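Local atomic coordinates of inositol 2-dehydrogenase/D-chiro-inositol 3-dehydrogenase (Lactobacillus casei, PDB entry 4MIY), a protein that oxidises myo-inositol and D-chiro-inositol to 2-keto-myo-inositol and 1-keto-D-chiro-inositol, with NAD as hydride acceptor. Residues A[134-139]-A[240-245]. Sequence-based numbering, arbitrary orientation.
Sequences RALKEK and LEVIGE
With its CG swung anti to the backbone N (chi1 -173°), Leu136, whose CB points toward the strand, carries its two methyls out from the helix to where Val242, whose CG1 is likewise anti to N (chi1 -179°), offers its other methyl, CG2, on the side of its own backbone N. The two branches of the fork then part company. Leu136 CD2 meets Val242 CG2 at 3.9 Å, the two side chains lying aslant to one another, while Leu136 CD1 lies 4.3 Å from Leu240 CD2 and grazes the strand backbone at 4.2 Å from Leu240 O. One leucine thus straddles two strand residues, Leu240 and Val242, which are two apart and so point to the same face, whereas Glu241 between them turns its CB away. No hydrogen bond links the segments, and all three touching residues are buried. Leu184 of helix 168-185 and Leu249 of strand 248-250 also touch Leu136, and Pro258 of a neighbouring subunit packs on it from outside the chain. Here is a small instance of helix-on-sheet packing: helix 131-141 seated by an apolar side chain against strand 237-244 of the mixed sheet, in the C-terminal alpha/beta domain of what is probably a Gfo/Idh/MocA-family dehydrogenase.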
ATOM      1  N   ARG A 134      -9.935   1.905  17.219  0.74 11.56           N
ATOM      2  CA  ARG A 134     -11.352   1.755  17.428  0.74 13.68           C
ATOM      3  C   ARG A 134     -12.033   1.121  16.231  0.74 13.45           C
ATOM      4  O   ARG A 134     -12.876   0.259  16.365  0.74 13.51           O
ATOM      5  CB  ARG A 134     -11.968   3.118  17.749  0.74 17.60           C
ATOM      6  CG  ARG A 134     -13.223   3.055  18.544  0.74 28.08           C
ATOM      7  CD  ARG A 134     -13.717   4.418  19.127  0.74 25.86           C
ATOM      8  NE  ARG A 134     -13.347   4.611  20.531  0.74 31.38           N
ATOM      9  CZ  ARG A 134     -13.779   3.880  21.573  0.74 29.57           C
ATOM     10  NH1 ARG A 134     -14.621   2.870  21.418  0.74 35.18           N
ATOM     11  NH2 ARG A 134     -13.348   4.157  22.772  0.74 30.95           N
ATOM     12  N   ALA A 135     -11.622   1.528  15.045  1.00 14.84           N
ATOM     13  CA  ALA A 135     -12.228   0.994  13.839  1.00 14.72           C
ATOM     14  C   ALA A 135     -11.889  -0.469  13.629  1.00 16.35           C
ATOM     15  O   ALA A 135     -12.690  -1.214  13.168  1.00 15.13           O
ATOM     16  CB  ALA A 135     -11.843   1.807  12.635  1.00 14.54           C
ATOM     17  N   LEU A 136     -10.699  -0.858  14.001  1.00 12.77           N
ATOM     18  CA  LEU A 136     -10.347  -2.248  13.930  1.00 13.20           C
ATOM     19  C   LEU A 136     -11.176  -3.095  14.909  1.00 14.08           C
ATOM     20  O   LEU A 136     -11.658  -4.112  14.552  1.00 13.51           O
ATOM     21  CB  LEU A 136      -8.839  -2.433  14.119  1.00 11.59           C
ATOM     22  CG  LEU A 136      -8.262  -3.831  13.918  1.00 11.33           C
ATOM     23  CD1 LEU A 136      -6.857  -3.740  13.514  1.00 14.95           C
ATOM     24  CD2 LEU A 136      -8.365  -4.690  15.149  1.00 17.22           C
ATOM     25  N   LYS A 137     -11.279  -2.651  16.144  1.00 15.23           N
ATOM     26  CA  LYS A 137     -12.102  -3.340  17.136  1.00 14.28           C
ATOM     27  C   LYS A 137     -13.527  -3.520  16.651  1.00 16.24           C
ATOM     28  O   LYS A 137     -14.078  -4.557  16.751  1.00 17.24           O
ATOM     29  CB  LYS A 137     -12.095  -2.623  18.474  1.00 16.35           C
ATOM     30  CG  LYS A 137     -13.097  -3.274  19.426  1.00 21.64           C
ATOM     31  CD  LYS A 137     -13.176  -2.672  20.730  1.00 19.64           C
ATOM     32  CE  LYS A 137     -14.206  -3.389  21.640  1.00 20.57           C
ATOM     33  NZ  LYS A 137     -14.361  -4.829  21.461  1.00 26.50           N
ATOM     34  N   GLU A 138     -14.103  -2.466  16.116  0.74 12.33           N
ATOM     35  CA  GLU A 138     -15.439  -2.546  15.584  0.74 16.91           C
ATOM     36  C   GLU A 138     -15.597  -3.525  14.463  0.74 16.28           C
ATOM     37  O   GLU A 138     -16.499  -4.289  14.465  0.74 17.11           O
ATOM     38  CB  GLU A 138     -15.934  -1.155  15.198  0.74 18.72           C
ATOM     39  CG  GLU A 138     -16.131  -0.274  16.409  0.74 24.12           C
ATOM     40  CD  GLU A 138     -16.603   1.116  16.050  0.74 33.11           C
ATOM     41  OE1 GLU A 138     -17.156   1.263  14.953  0.74 41.07           O
ATOM     42  OE2 GLU A 138     -16.409   2.044  16.857  0.74 34.38           O
ATOM     43  N   LYS A 139     -14.669  -3.544  13.523  1.00 15.86           N
ATOM     44  CA  LYS A 139     -14.686  -4.532  12.481  1.00 17.03           C
ATOM     45  C   LYS A 139     -14.556  -5.952  13.015  1.00 15.03           C
ATOM     46  O   LYS A 139     -15.222  -6.817  12.562  1.00 15.92           O
ATOM     47  CB  LYS A 139     -13.595  -4.233  11.452  1.00 16.65           C
ATOM     48  CG  LYS A 139     -13.708  -4.915  10.122  1.00 17.73           C
ATOM     49  CD  LYS A 139     -14.903  -4.477   9.366  1.00 22.80           C
ATOM     50  CE  LYS A 139     -14.850  -4.912   7.956  1.00 26.85           C
ATOM     51  NZ  LYS A 139     -16.175  -4.804   7.332  1.00 26.92           N
ATOM     52  N   LEU A 240      -0.733  -3.330  14.895  1.00 11.82           N
ATOM     53  CA  LEU A 240      -1.703  -4.223  15.468  1.00 13.60           C
ATOM     54  C   LEU A 240      -2.305  -5.103  14.396  1.00 12.43           C
ATOM     55  O   LEU A 240      -2.757  -4.629  13.415  1.00 13.94           O
ATOM     56  CB  LEU A 240      -2.802  -3.422  16.158  1.00 13.28           C
ATOM     57  CG  LEU A 240      -3.951  -4.214  16.779  1.00 14.65           C
ATOM     58  CD1 LEU A 240      -3.432  -5.075  17.896  1.00 16.45           C
ATOM     59  CD2 LEU A 240      -4.945  -3.271  17.287  1.00 16.07           C
ATOM     60  N   GLU A 241      -2.252  -6.396  14.617  1.00 12.48           N
ATOM     61  CA  GLU A 241      -2.768  -7.388  13.715  1.00 14.48           C
ATOM     62  C   GLU A 241      -3.537  -8.424  14.524  1.00 14.00           C
ATOM     63  O   GLU A 241      -3.041  -8.934  15.476  1.00 14.23           O
ATOM     64  CB  GLU A 241      -1.606  -8.057  12.983  1.00 15.18           C
ATOM     65  CG  GLU A 241      -1.970  -9.118  12.047  1.00 17.64           C
ATOM     66  CD  GLU A 241      -0.756  -9.854  11.490  1.00 26.80           C
ATOM     67  OE1 GLU A 241       0.325  -9.696  12.016  1.00 28.10           O
ATOM     68  OE2 GLU A 241      -0.906 -10.574  10.519  1.00 30.07           O
ATOM     69  N   VAL A 242      -4.755  -8.700  14.107  1.00 12.41           N
ATOM     70  CA  VAL A 242      -5.564  -9.745  14.685  1.00 14.93           C
ATOM     71  C   VAL A 242      -5.741 -10.876  13.685  1.00 13.28           C
ATOM     72  O   VAL A 242      -6.185 -10.674  12.601  1.00 12.52           O
ATOM     73  CB  VAL A 242      -6.947  -9.214  15.157  1.00 12.11           C
ATOM     74  CG1 VAL A 242      -7.769 -10.341  15.791  1.00 14.76           C
ATOM     75  CG2 VAL A 242      -6.783  -8.100  16.088  1.00 16.08           C
ATOM     76  N   ILE A 243      -5.339 -12.067  14.091  1.00 12.17           N
ATOM     77  CA  ILE A 243      -5.500 -13.268  13.318  1.00 13.26           C
ATOM     78  C   ILE A 243      -6.755 -13.986  13.724  1.00 12.71           C
ATOM     79  O   ILE A 243      -6.842 -14.454  14.811  1.00 14.23           O
ATOM     80  CB  ILE A 243      -4.361 -14.240  13.608  1.00 15.06           C
ATOM     81  CG1 ILE A 243      -3.017 -13.551  13.452  1.00 19.45           C
ATOM     82  CG2 ILE A 243      -4.495 -15.476  12.780  1.00 16.20           C
ATOM     83  CD1 ILE A 243      -2.789 -13.120  12.189  1.00 17.49           C
ATOM     84  N   GLY A 244      -7.684 -14.098  12.806  1.00 11.00           N
ATOM     85  CA  GLY A 244      -8.928 -14.770  13.055  1.00 12.78           C
ATOM     86  C   GLY A 244      -9.007 -16.110  12.377  1.00 12.27           C
ATOM     87  O   GLY A 244      -8.179 -16.461  11.594  1.00 13.02           O
ATOM     88  N   GLU A 245     -10.058 -16.835  12.693  1.00 13.79           N
ATOM     89  CA  GLU A 245     -10.338 -18.130  12.094  1.00 13.40           C
ATOM     90  C   GLU A 245     -10.457 -18.062  10.579  1.00 12.97           C
ATOM     91  O   GLU A 245     -10.025 -18.933   9.919  1.00 14.11           O
ATOM     92  CB  GLU A 245     -11.627 -18.728  12.717  1.00 15.29           C
ATOM     93  CG  GLU A 245     -11.459 -19.071  14.145  1.00 15.61           C
ATOM     94  CD  GLU A 245     -12.720 -19.456  14.830  1.00 20.13           C
ATOM     95  OE1 GLU A 245     -13.726 -18.845  14.581  1.00 17.45           O
ATOM     96  OE2 GLU A 245     -12.627 -20.351  15.668  1.00 20.66           O
TER